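ADP/ATP-dependent NAD(P)H-hydrate dehydratase (Bacillus subtilis, PDB 3RPZ) catalyses the ADP- or ATP-dependent dehydration of NAD(P)H hydrates, turning the damaged, hydrated cofactor back into its usable form. Local coordinates at residues D125-G133 with G218-L229; V147-F156 with W178-K189. All coordinates share one frame; numbering follows the deposited sequence. Where two conformers were deposited one is given.

In the fold
Both contacts are buried and share one sheet of what is, by family, a ribokinase-like fold, yet they hold it together differently. The centre of contact 1 lies about 3 Å from the centre of the chain, that of contact 2 about 12 Å; the first lays a helix on strand 128-130, the second pairs strand 147-149 with strand 185-188. Strands 128-130 and 147-149 are sheet neighbours, joined by probable backbone hydrogen bonds between Val128 and Ile148 and between Leu130 and Ile148. In contact 1 aliphatic side chains do most of the work, whereas contact 2 relies on main-chain bonds, with the exposed Gln183 just beyond one end. Each finishes in polar residues at the hydrated nucleotide.

Contact 1. Residues D125-G133 with G218-L229. With NPW (beta-6-hydroxy-1,4,5,6-tetrahydronicotinamide adenine dinucleotide phosphate), chain D.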
loop_
_atom_site.group_PDB
_atom_site.type_symbol
_atom_site.label_atom_id
_atom_site.label_comp_id
_atom_site.label_asym_id
_atom_site.label_seq_id
_atom_site.Cartn_x
_atom_site.Cartn_y
_atom_site.Cartn_z
ATOM N N ASP A 125 -9.549 21.494 27.357
ATOM C CA ASP A 125 -10.922 21.183 27.745
ATOM C C ASP A 125 -11.475 20.233 26.696
ATOM O O ASP A 125 -12.197 20.629 25.764
ATOM C CB ASP A 125 -11.813 22.430 27.825
ATOM C CG ASP A 125 -11.411 23.400 28.942
ATOM O OD1 ASP A 125 -11.741 24.580 28.773
ATOM O OD2 ASP A 125 -10.785 23.029 29.958
ATOM N N CYS A 126 -11.114 18.967 26.844
ATOM C CA CYS A 126 -11.637 17.928 25.988
ATOM C C CYS A 126 -11.344 16.575 26.650
ATOM O O CYS A 126 -10.522 16.485 27.551
ATOM C CB CYS A 126 -10.979 17.970 24.598
ATOM S SG CYS A 126 -9.183 17.722 24.637
ATOM N N PRO A 127 -12.051 15.530 26.247
ATOM C CA PRO A 127 -11.690 14.171 26.667
ATOM C C PRO A 127 -10.258 13.858 26.228
ATOM O O PRO A 127 -9.819 14.250 25.121
ATOM C CB PRO A 127 -12.645 13.292 25.925
ATOM C CG PRO A 127 -13.730 14.181 25.454
ATOM C CD PRO A 127 -13.179 15.536 25.305
ATOM N N VAL A 128 -9.576 13.105 27.064
ATOM C CA VAL A 128 -8.183 12.692 26.830
ATOM C C VAL A 128 -8.083 11.213 27.103
ATOM O O VAL A 128 -8.561 10.737 28.153
ATOM C CB VAL A 128 -7.213 13.485 27.706
ATOM C CG1 VAL A 128 -5.766 12.904 27.614
ATOM C CG2 VAL A 128 -7.232 14.967 27.309
ATOM N N ILE A 129 -7.473 10.473 26.190
ATOM C CA ILE A 129 -7.166 9.065 26.357
ATOM C C ILE A 129 -5.682 8.887 26.579
ATOM O O ILE A 129 -4.852 9.472 25.868
ATOM C CB ILE A 129 -7.489 8.268 25.070
ATOM C CG1 ILE A 129 -8.957 8.440 24.664
ATOM C CG2 ILE A 129 -7.093 6.809 25.185
ATOM C CD1 ILE A 129 -9.166 8.251 23.120
ATOM N N LEU A 130 -5.337 8.136 27.610
ATOM C CA LEU A 130 -3.957 7.771 27.913
ATOM C C LEU A 130 -3.822 6.275 27.751
ATOM O O LEU A 130 -4.591 5.493 28.325
ATOM C CB LEU A 130 -3.515 8.157 29.328
ATOM C CG LEU A 130 -3.761 9.607 29.716
ATOM C CD1 LEU A 130 -3.235 9.860 31.143
ATOM C CD2 LEU A 130 -3.199 10.604 28.752
ATOM N N ASP A 131 -2.823 5.857 26.983
ATOM C CA ASP A 131 -2.558 4.465 26.684
ATOM C C ASP A 131 -1.071 4.199 26.726
ATOM O O ASP A 131 -0.276 5.124 26.562
ATOM C CB ASP A 131 -3.098 4.104 25.272
ATOM C CG ASP A 131 -3.022 2.655 24.936
ATOM O OD1 ASP A 131 -3.105 1.806 25.841
ATOM O OD2 ASP A 131 -2.839 2.372 23.724
ATOM N N ALA A 132 -0.711 2.947 26.882
ATOM C CA ALA A 132 0.658 2.491 26.522
ATOM C C ALA A 132 1.745 3.301 27.242
ATOM O O ALA A 132 1.764 3.300 28.459
ATOM C CB ALA A 132 0.801 2.476 24.974
ATOM N N GLY A 133 2.643 3.949 26.517
ATOM C CA GLY A 133 3.735 4.676 27.143
ATOM C C GLY A 133 3.331 5.867 27.972
ATOM O O GLY A 133 4.152 6.365 28.724
ATOM N N GLY A 218 -4.365 -3.154 20.533
ATOM C CA GLY A 218 -4.708 -2.132 21.475
ATOM C C GLY A 218 -4.397 -0.730 20.982
ATOM O O GLY A 218 -5.051 0.232 21.353
ATOM N N ASP A 219 -3.410 -0.632 20.095
ATOM C CA ASP A 219 -3.085 0.642 19.465
ATOM C C ASP A 219 -4.247 1.078 18.571
ATOM O O ASP A 219 -4.677 2.250 18.578
ATOM C CB ASP A 219 -1.743 0.539 18.726
ATOM C CG ASP A 219 -0.634 0.059 19.592
ATOM O OD1 ASP A 219 -0.505 0.532 20.763
ATOM O OD2 ASP A 219 0.152 -0.807 19.137
ATOM N N THR A 220 -4.772 0.151 17.739
ATOM C CA THR A 220 -5.954 0.409 16.968
ATOM C C THR A 220 -7.140 0.872 17.869
ATOM O O THR A 220 -7.888 1.794 17.544
ATOM C CB THR A 220 -6.322 -0.842 16.191
ATOM O OG1 THR A 220 -5.275 -1.176 15.268
ATOM C CG2 THR A 220 -7.622 -0.662 15.416
ATOM N N LEU A 221 -7.371 0.146 18.976
ATOM C CA LEU A 221 -8.456 0.486 19.880
ATOM C C LEU A 221 -8.345 1.926 20.365
ATOM O O LEU A 221 -9.351 2.647 20.387
ATOM C CB LEU A 221 -8.548 -0.493 21.063
ATOM C CG LEU A 221 -9.580 -0.102 22.092
ATOM C CD1 LEU A 221 -10.992 -0.188 21.545
ATOM C CD2 LEU A 221 -9.434 -1.009 23.338
ATOM N N THR A 222 -7.153 2.369 20.773
ATOM C CA THR A 222 -6.997 3.745 21.246
ATOM C C THR A 222 -7.491 4.730 20.207
ATOM O O THR A 222 -8.193 5.687 20.481
ATOM C CB THR A 222 -5.538 3.982 21.580
ATOM O OG1 THR A 222 -5.233 3.167 22.713
ATOM C CG2 THR A 222 -5.245 5.450 21.905
ATOM N N GLY A 223 -7.124 4.468 18.961
ATOM C CA GLY A 223 -7.625 5.309 17.861
ATOM C C GLY A 223 -9.120 5.269 17.678
ATOM O O GLY A 223 -9.779 6.308 17.483
ATOM N N MET A 224 -9.695 4.080 17.747
ATOM C CA MET A 224 -11.147 3.968 17.637
ATOM C C MET A 224 -11.879 4.781 18.732
ATOM O O MET A 224 -12.850 5.487 18.474
ATOM C CB MET A 224 -11.587 2.522 17.640
ATOM C CG MET A 224 -11.191 1.783 16.416
ATOM S SD MET A 224 -11.647 0.026 16.441
ATOM C CE MET A 224 -13.403 0.101 16.635
ATOM N N ILE A 225 -11.386 4.695 19.974
ATOM C CA ILE A 225 -11.968 5.500 21.050
ATOM C C ILE A 225 -11.853 7.001 20.719
ATOM O O ILE A 225 -12.816 7.757 20.872
ATOM C CB ILE A 225 -11.331 5.206 22.389
ATOM C CG1 ILE A 225 -11.523 3.737 22.775
ATOM C CG2 ILE A 225 -11.990 6.010 23.497
ATOM C CD1 ILE A 225 -10.687 3.260 24.015
ATOM N N LEU A 226 -10.691 7.419 20.228
ATOM C CA LEU A 226 -10.449 8.806 19.904
ATOM C C LEU A 226 -11.456 9.325 18.871
ATOM O O LEU A 226 -12.050 10.361 19.032
ATOM C CB LEU A 226 -9.027 8.977 19.385
ATOM C CG LEU A 226 -8.621 10.407 18.988
ATOM C CD1 LEU A 226 -8.690 11.357 20.194
ATOM C CD2 LEU A 226 -7.207 10.417 18.364
ATOM N N GLY A 227 -11.633 8.589 17.793
ATOM C CA GLY A 227 -12.610 8.995 16.792
ATOM C C GLY A 227 -14.034 8.967 17.330
ATOM O O GLY A 227 -14.828 9.900 17.084
ATOM N N MET A 228 -14.401 7.915 18.072
ATOM C CA MET A 228 -15.776 7.843 18.561
ATOM C C MET A 228 -16.118 8.960 19.528
ATOM O O MET A 228 -17.242 9.466 19.554
ATOM C CB MET A 228 -16.121 6.442 19.052
ATOM C CG MET A 228 -16.475 5.454 17.736
ATOM S SD MET A 228 -16.900 3.898 18.449
ATOM C CE MET A 228 -16.364 2.955 17.028
ATOM N N LEU A 229 -15.136 9.434 20.270
ATOM C CA LEU A 229 -15.348 10.600 21.169
ATOM C C LEU A 229 -15.743 11.845 20.396
ATOM O O LEU A 229 -16.342 12.784 20.959
ATOM C CB LEU A 229 -14.089 10.898 21.984
ATOM C CG LEU A 229 -13.808 9.931 23.129
ATOM C CD1 LEU A 229 -12.347 10.096 23.575
ATOM C CD2 LEU A 229 -14.792 10.172 24.292
HETATM P P NPW D . 3.142 -11.876 30.199
HETATM O O1 NPW D . 4.610 -11.512 30.229
HETATM O O2 NPW D . 2.569 -12.311 28.889
HETATM O O3 NPW D . 2.708 -12.824 31.332
HETATM P PA NPW D . 4.287 -4.303 27.751
HETATM P PB NPW D . 3.221 -3.874 25.078
HETATM C C1A NPW D . 1.372 -8.402 30.453
HETATM C C1B NPW D . 3.803 -0.529 21.813
HETATM N N1C NPW D . 3.389 -1.364 20.711
HETATM N N1D NPW D . -3.068 -10.875 30.955
HETATM C C2A NPW D . 2.421 -9.349 29.871
HETATM O O2A NPW D . 2.354 -10.534 30.637
HETATM C C2B NPW D . 2.677 -0.118 22.768
HETATM O O2B NPW D . 1.851 0.884 22.231
HETATM C C2C NPW D . 3.674 -1.125 19.459
HETATM C C2D NPW D . -1.928 -10.988 31.652
HETATM C C3A NPW D . 3.710 -8.568 30.064
HETATM O O3A NPW D . 4.223 -8.662 31.410
HETATM C C3B NPW D . 3.548 0.359 23.948
HETATM O O3B NPW D . 3.961 1.703 23.662
HETATM C C3C NPW D . 3.522 -1.790 18.350
HETATM N N3D NPW D . -0.777 -10.316 31.483
HETATM C C4B NPW D . 4.747 -0.598 23.880
HETATM O O4B NPW D . 4.726 -1.272 22.588
HETATM C C4C NPW D . 2.923 -3.183 18.502
HETATM C C4D NPW D . -0.887 -9.422 30.492
HETATM O O4D NPW D . 1.860 -7.099 30.117
HETATM C C4E NPW D . 3.234 -7.150 29.816
HETATM C C5A NPW D . -2.031 -9.240 29.668
HETATM C C5B NPW D . 4.725 -1.671 24.973
HETATM O O5B NPW D . 3.433 -2.275 25.055
HETATM C C5C NPW D . 3.145 -3.675 19.921
HETATM C C5E NPW D . 3.389 -6.726 28.355
HETATM O O5E NPW D . 3.186 -5.320 28.275
HETATM C C6C NPW D . 2.647 -2.638 20.966
HETATM O O6C NPW D . 1.244 -2.398 20.898
HETATM C C6D NPW D . -3.208 -10.018 29.919
HETATM N N6D NPW D . -4.351 -9.952 29.254
HETATM N N7A NPW D . -1.844 -8.296 28.677
HETATM C C7C NPW D . 3.800 -1.258 17.047
HETATM N N7C NPW D . 3.562 -2.016 15.987
HETATM O O7C NPW D . 4.307 -0.113 16.927
HETATM C C8A NPW D . -0.534 -7.885 28.880
HETATM N N9A NPW D . -0.002 -8.587 29.996
HETATM O OA1 NPW D . 5.649 -4.698 28.144
HETATM O OA2 NPW D . 3.698 -3.071 28.226
HETATM O OA3 NPW D . 4.260 -4.444 26.149
HETATM O OB1 NPW D . 1.820 -4.061 25.456
HETATM O OB2 NPW D . 3.702 -4.483 23.799
HETATM O O HOH W 1 -1.824 0.018 23.101
#
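A helix laid antiparallel on a sheet strand, at 172°, joins 218-229 to 128-130, with Ile129 the central apolar side chain between them. With chi1 at -57° its CG1 stands opposite its own carbonyl carbon, and the extended chain carries CD1 down onto the helix. There Ile129 CD1 lies 3.4 Å from Leu226 N. The same Ile129 CD1 meets Ile225 CG2 at 3.6 Å and Leu229 CD1 at 3.7 Å, while Pro127 continues the apolar seam over the Leu229 methyls.

Toward the helix start the chemistry turns polar. Thr222 OG1 donates to Asp131 OD2 at 2.7 Å, arriving from above the carboxylate, 65° out of its plane. A water bridges the two acids, donating to Asp131 OD2 at 2.6 Å and to Asp219 OD1 at 2.7 Å. Asp219 in turn grips the hydrated nucleotide with both oxygens: NPW O2B gives its hydrogen to OD1 at 2.8 Å, and the hydrate hydroxyl O6C to OD2 at 2.6 Å.

Strand 101-104 flanks the strand, bonding to Ile129 through Ile102 and Ile104, and touches Thr222 and Leu226. Helix 235-256 packs on Leu221 and Ile225, and helix 264-277 covers Thr220, Met224 and Met228.

Contact 2. Residues V147-F156 with W178-K189; sequences VILTPHPGEF and WAAQLQTVIVLK. With NPW (beta-6-hydroxy-1,4,5,6-tetrahydronicotinamide adenine dinucleotide phosphate), chain D.
Ile148 pairs in parallel with Val185 and Leu149 with Ile186, on strands of a beta-alpha-beta crossover, the last of whose helices, 171-182, ends at Leu182. This is the tight part. Val185 N reaches Val147 O at 2.8 Å, Leu149 N reaches Val185 O at 2.9 Å and Val187 N reaches Leu149 O at 2.9 Å. Past Thr150 the pairing continues, with Lys189 N donating to Pro151 O. On one face Ile148 lies beside Val185, pointing the same way; on the other, Leu149 crosses Thr184 and Leu182 at about a right angle, its CD1 3.4 Å from Thr184 OG1. Phe156 aims its edge at the face of the Trp178 five-membered ring, planes at 84°, with Leu188 CD1 and Ile186 CD1 also against the phenyl group.

The helix-end side is looser. Gln183, exposed and of positive phi, closes a Schellman motif, and a water spans its carbonyl and Val147 N.

At the other end His152 is the N-cap of helix 153-160; its CG, between backbone N and carbonyl carbon (chi1 62°), sets the ring between Glu155 and the nucleotide. Glu155 OE1 sits 3.4 Å above the His152 ring plane, over its centre, and NPW C8A lies over the opposite face, toward its rim, while His152 NE2 donates to NPW OB1 at 2.9 Å. A leucine here would probably leave that phosphate oxygen without this donor and C8A without a flat surface beneath it. Lys189 NZ is gripped by Thr150 O at 2.9 Å and by a water shared with Thr150 OG1, and also bonds to the AMP phosphate.

Strand 128-130 borders 147-149, strand 194-196 borders 185-188, and helix 217-231 packs on Ile148 and Thr150.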
loop_
_atom_site.group_PDB
_atom_site.type_symbol
_atom_site.label_atom_id
_atom_site.label_comp_id
_atom_site.label_asym_id
_atom_site.label_seq_id
_atom_site.Cartn_x
_atom_site.Cartn_y
_atom_site.Cartn_z
ATOM N N VAL A 147 -10.947 11.665 31.573
ATOM C CA VAL A 147 -9.662 11.063 31.320
ATOM C C VAL A 147 -9.928 9.576 31.198
ATOM O O VAL A 147 -10.535 8.986 32.113
ATOM C CB VAL A 147 -8.664 11.373 32.405
ATOM C CG1 VAL A 147 -7.362 10.606 32.222
ATOM C CG2 VAL A 147 -8.431 12.913 32.503
ATOM N N ILE A 148 -9.495 8.963 30.110
ATOM C CA ILE A 148 -9.778 7.566 29.811
ATOM C C ILE A 148 -8.476 6.814 29.704
ATOM O O ILE A 148 -7.655 7.082 28.811
ATOM C CB ILE A 148 -10.589 7.454 28.488
ATOM C CG1 ILE A 148 -11.931 8.208 28.581
ATOM C CG2 ILE A 148 -10.769 5.967 28.030
ATOM C CD1 ILE A 148 -12.344 8.814 27.219
ATOM N N LEU A 149 -8.218 5.901 30.662
ATOM C CA LEU A 149 -7.031 5.083 30.679
ATOM C C LEU A 149 -7.341 3.750 30.070
ATOM O O LEU A 149 -8.363 3.150 30.400
ATOM C CB LEU A 149 -6.570 4.893 32.138
ATOM C CG LEU A 149 -6.467 6.172 32.995
ATOM C CD1 LEU A 149 -5.909 5.788 34.370
ATOM C CD2 LEU A 149 -5.573 7.232 32.324
ATOM N N THR A 150 -6.455 3.214 29.222
ATOM C CA THR A 150 -6.715 1.959 28.533
ATOM C C THR A 150 -5.662 0.862 28.772
ATOM O O THR A 150 -5.089 0.332 27.844
ATOM C CB THR A 150 -6.953 2.187 27.033
ATOM O OG1 THR A 150 -5.730 2.645 26.409
ATOM C CG2 THR A 150 -8.058 3.196 26.749
ATOM N N PRO A 151 -5.393 0.524 30.032
ATOM C CA PRO A 151 -4.418 -0.500 30.331
ATOM C C PRO A 151 -4.848 -1.922 29.990
ATOM O O PRO A 151 -5.970 -2.341 30.269
ATOM C CB PRO A 151 -4.243 -0.377 31.835
ATOM C CG PRO A 151 -5.607 0.027 32.311
ATOM C CD PRO A 151 -6.058 1.003 31.248
ATOM N N HIS A 152 -3.887 -2.695 29.505
ATOM C CA HIS A 152 -3.973 -4.134 29.682
ATOM C C HIS A 152 -3.523 -4.481 31.094
ATOM O O HIS A 152 -3.063 -3.617 31.857
ATOM C CB HIS A 152 -3.214 -4.888 28.587
ATOM C CG HIS A 152 -1.747 -4.622 28.541
ATOM N ND1 HIS A 152 -0.904 -4.697 29.644
ATOM C CD2 HIS A 152 -0.956 -4.371 27.473
ATOM C CE1 HIS A 152 0.334 -4.414 29.246
ATOM N NE2 HIS A 152 0.335 -4.239 27.926
ATOM N N PRO A 153 -3.670 -5.731 31.526
ATOM C CA PRO A 153 -3.350 -6.053 32.931
ATOM C C PRO A 153 -1.903 -5.711 33.368
ATOM O O PRO A 153 -1.698 -5.351 34.498
ATOM C CB PRO A 153 -3.666 -7.555 33.010
ATOM C CG PRO A 153 -4.816 -7.684 32.095
ATOM C CD PRO A 153 -4.485 -6.781 30.911
ATOM N N GLY A 154 -0.911 -5.806 32.462
ATOM C CA GLY A 154 0.445 -5.424 32.778
ATOM C C GLY A 154 0.545 -3.940 33.078
ATOM O O GLY A 154 1.240 -3.515 34.019
ATOM N N GLU A 155 -0.122 -3.128 32.285
ATOM C CA GLU A 155 -0.138 -1.691 32.475
ATOM C C GLU A 155 -0.889 -1.346 33.762
ATOM O O GLU A 155 -0.515 -0.401 34.463
ATOM C CB GLU A 155 -0.747 -0.986 31.258
ATOM C CG GLU A 155 0.219 -0.981 30.093
ATOM C CD GLU A 155 -0.363 -0.866 28.726
ATOM O OE1 GLU A 155 -1.572 -1.092 28.519
ATOM O OE2 GLU A 155 0.427 -0.593 27.766
ATOM N N PHE A 156 -1.938 -2.092 34.063
ATOM C CA PHE A 156 -2.676 -1.854 35.302
ATOM C C PHE A 156 -1.795 -2.114 36.522
ATOM O O PHE A 156 -1.825 -1.356 37.491
ATOM C CB PHE A 156 -3.926 -2.734 35.342
ATOM C CG PHE A 156 -4.929 -2.334 36.414
ATOM C CD1 PHE A 156 -4.832 -2.866 37.690
ATOM C CD2 PHE A 156 -5.965 -1.503 36.136
ATOM C CE1 PHE A 156 -5.741 -2.488 38.698
ATOM C CE2 PHE A 156 -6.912 -1.140 37.128
ATOM C CZ PHE A 156 -6.779 -1.655 38.394
ATOM N N TRP A 178 -10.210 1.401 41.228
ATOM C CA TRP A 178 -9.216 2.326 40.784
ATOM C C TRP A 178 -9.782 3.434 39.924
ATOM O O TRP A 178 -9.291 4.554 39.942
ATOM C CB TRP A 178 -8.030 1.596 40.136
ATOM C CG TRP A 178 -7.145 1.055 41.166
ATOM C CD1 TRP A 178 -7.219 -0.161 41.761
ATOM C CD2 TRP A 178 -6.067 1.762 41.801
ATOM N NE1 TRP A 178 -6.213 -0.272 42.726
ATOM C CE2 TRP A 178 -5.503 0.894 42.753
ATOM C CE3 TRP A 178 -5.487 3.015 41.598
ATOM C CZ2 TRP A 178 -4.404 1.254 43.535
ATOM C CZ3 TRP A 178 -4.385 3.383 42.413
ATOM C CH2 TRP A 178 -3.854 2.492 43.333
ATOM N N ALA A 179 -10.849 3.176 39.169
ATOM C CA ALA A 179 -11.532 4.258 38.470
ATOM C C ALA A 179 -12.074 5.270 39.454
ATOM O O ALA A 179 -12.011 6.468 39.245
ATOM C CB ALA A 179 -12.687 3.722 37.590
ATOM N N ALA A 180 -12.643 4.781 40.541
ATOM C CA ALA A 180 -13.104 5.648 41.614
ATOM C C ALA A 180 -11.976 6.433 42.306
ATOM O O ALA A 180 -12.065 7.644 42.465
ATOM C CB ALA A 180 -13.941 4.827 42.627
ATOM N N GLN A 181 -10.893 5.741 42.662
ATOM C CA GLN A 181 -9.789 6.376 43.335
ATOM C C GLN A 181 -9.104 7.427 42.504
ATOM O O GLN A 181 -8.743 8.477 43.004
ATOM C CB GLN A 181 -8.767 5.316 43.779
ATOM C CG GLN A 181 -7.565 5.854 44.561
ATOM C CD GLN A 181 -6.633 4.742 45.083
ATOM O OE1 GLN A 181 -7.070 3.627 45.424
ATOM N NE2 GLN A 181 -5.345 5.055 45.149
ATOM N N LEU A 182 -8.903 7.141 41.228
ATOM C CA LEU A 182 -8.215 8.054 40.321
ATOM C C LEU A 182 -9.143 9.097 39.707
ATOM O O LEU A 182 -8.685 10.128 39.215
ATOM C CB LEU A 182 -7.506 7.287 39.207
ATOM C CG LEU A 182 -6.487 6.237 39.600
ATOM C CD1 LEU A 182 -5.960 5.461 38.397
ATOM C CD2 LEU A 182 -5.327 6.904 40.295
ATOM N N GLN A 183 -10.441 8.833 39.739
ATOM C CA GLN A 183 -11.459 9.609 39.040
ATOM C C GLN A 183 -11.158 9.697 37.534
ATOM O O GLN A 183 -11.237 10.756 36.932
ATOM C CB GLN A 183 -11.712 10.958 39.713
ATOM C CG GLN A 183 -12.493 10.788 41.016
ATOM C CD GLN A 183 -13.910 10.260 40.743
ATOM O OE1 GLN A 183 -14.691 11.002 40.119
ATOM N NE2 GLN A 183 -14.197 9.007 41.108
ATOM N N THR A 184 -10.852 8.541 36.983
ATOM C CA THR A 184 -10.698 8.370 35.545
ATOM C C THR A 184 -11.556 7.214 35.084
ATOM O O THR A 184 -11.934 6.321 35.863
ATOM C CB THR A 184 -9.251 8.038 35.168
ATOM O OG1 THR A 184 -8.874 6.781 35.723
ATOM C CG2 THR A 184 -8.290 9.056 35.649
ATOM N N VAL A 185 -11.879 7.191 33.795
ATOM C CA VAL A 185 -12.413 5.996 33.165
ATOM C C VAL A 185 -11.260 4.989 33.111
ATOM O O VAL A 185 -10.118 5.381 32.787
ATOM C CB VAL A 185 -12.959 6.271 31.755
ATOM C CG1 VAL A 185 -13.580 4.988 31.136
ATOM C CG2 VAL A 185 -13.991 7.417 31.809
ATOM N N ILE A 186 -11.530 3.701 33.334
ATOM C CA ILE A 186 -10.532 2.651 33.104
ATOM C C ILE A 186 -11.135 1.608 32.215
ATOM O O ILE A 186 -12.146 0.987 32.586
ATOM C CB ILE A 186 -9.989 2.011 34.405
ATOM C CG1 ILE A 186 -9.325 3.066 35.264
ATOM C CG2 ILE A 186 -8.939 0.908 34.052
ATOM C CD1 ILE A 186 -8.738 2.564 36.553
ATOM N N VAL A 187 -10.525 1.396 31.046
ATOM C CA VAL A 187 -10.825 0.330 30.121
ATOM C C VAL A 187 -9.762 -0.717 30.384
ATOM O O VAL A 187 -8.643 -0.597 29.919
ATOM C CB VAL A 187 -10.803 0.784 28.658
ATOM C CG1 VAL A 187 -11.101 -0.381 27.738
ATOM C CG2 VAL A 187 -11.780 1.936 28.436
ATOM N N LEU A 188 -10.095 -1.699 31.224
ATOM C CA LEU A 188 -9.165 -2.755 31.597
ATOM C C LEU A 188 -9.324 -3.881 30.590
ATOM O O LEU A 188 -10.319 -4.656 30.623
ATOM C CB LEU A 188 -9.404 -3.254 33.018
ATOM C CG LEU A 188 -8.579 -4.460 33.440
ATOM C CD1 LEU A 188 -7.076 -4.110 33.409
ATOM C CD2 LEU A 188 -8.971 -4.976 34.829
ATOM N N LYS A 189 -8.347 -3.989 29.729
ATOM C CA LYS A 189 -8.438 -4.873 28.581
ATOM C C LYS A 189 -8.234 -6.340 28.958
ATOM O O LYS A 189 -7.804 -6.701 30.063
ATOM C CB LYS A 189 -7.438 -4.362 27.535
ATOM C CG LYS A 189 -7.985 -3.103 26.883
ATOM C CD LYS A 189 -7.107 -1.874 26.640
ATOM C CE LYS A 189 -6.084 -2.231 25.646
ATOM N NZ LYS A 189 -4.900 -1.271 25.463
HETATM P P NPW D . 3.142 -11.876 30.199
HETATM O O1 NPW D . 4.610 -11.512 30.229
HETATM O O2 NPW D . 2.569 -12.311 28.889
HETATM O O3 NPW D . 2.708 -12.824 31.332
HETATM P PA NPW D . 4.287 -4.303 27.751
HETATM P PB NPW D . 3.221 -3.874 25.078
HETATM C C1A NPW D . 1.372 -8.402 30.453
HETATM C C1B NPW D . 3.803 -0.529 21.813
HETATM N N1C NPW D . 3.389 -1.364 20.711
HETATM N N1D NPW D . -3.068 -10.875 30.955
HETATM C C2A NPW D . 2.421 -9.349 29.871
HETATM O O2A NPW D . 2.354 -10.534 30.637
HETATM C C2B NPW D . 2.677 -0.118 22.768
HETATM O O2B NPW D . 1.851 0.884 22.231
HETATM C C2C NPW D . 3.674 -1.125 19.459
HETATM C C2D NPW D . -1.928 -10.988 31.652
HETATM C C3A NPW D . 3.710 -8.568 30.064
HETATM O O3A NPW D . 4.223 -8.662 31.410
HETATM C C3B NPW D . 3.548 0.359 23.948
HETATM O O3B NPW D . 3.961 1.703 23.662
HETATM C C3C NPW D . 3.522 -1.790 18.350
HETATM N N3D NPW D . -0.777 -10.316 31.483
HETATM C C4B NPW D . 4.747 -0.598 23.880
HETATM O O4B NPW D . 4.726 -1.272 22.588
HETATM C C4C NPW D . 2.923 -3.183 18.502
HETATM C C4D NPW D . -0.887 -9.422 30.492
HETATM O O4D NPW D . 1.860 -7.099 30.117
HETATM C C4E NPW D . 3.234 -7.150 29.816
HETATM C C5A NPW D . -2.031 -9.240 29.668
HETATM C C5B NPW D . 4.725 -1.671 24.973
HETATM O O5B NPW D . 3.433 -2.275 25.055
HETATM C C5C NPW D . 3.145 -3.675 19.921
HETATM C C5E NPW D . 3.389 -6.726 28.355
HETATM O O5E NPW D . 3.186 -5.320 28.275
HETATM C C6C NPW D . 2.647 -2.638 20.966
HETATM O O6C NPW D . 1.244 -2.398 20.898
HETATM C C6D NPW D . -3.208 -10.018 29.919
HETATM N N6D NPW D . -4.351 -9.952 29.254
HETATM N N7A NPW D . -1.844 -8.296 28.677
HETATM C C7C NPW D . 3.800 -1.258 17.047
HETATM N N7C NPW D . 3.562 -2.016 15.987
HETATM O O7C NPW D . 4.307 -0.113 16.927
HETATM C C8A NPW D . -0.534 -7.885 28.880
HETATM N N9A NPW D . -0.002 -8.587 29.996
HETATM O OA1 NPW D . 5.649 -4.698 28.144
HETATM O OA2 NPW D . 3.698 -3.071 28.226
HETATM O OA3 NPW D . 4.260 -4.444 26.149
HETATM O OB1 NPW D . 1.820 -4.061 25.456
HETATM O OB2 NPW D . 3.702 -4.483 23.799
HETATM O O HOH W 2 -12.192 11.559 34.360
HETATM O O HOH W 3 -6.099 0.752 23.973
HETATM O O HOH W 4 -2.167 -0.606 25.943
#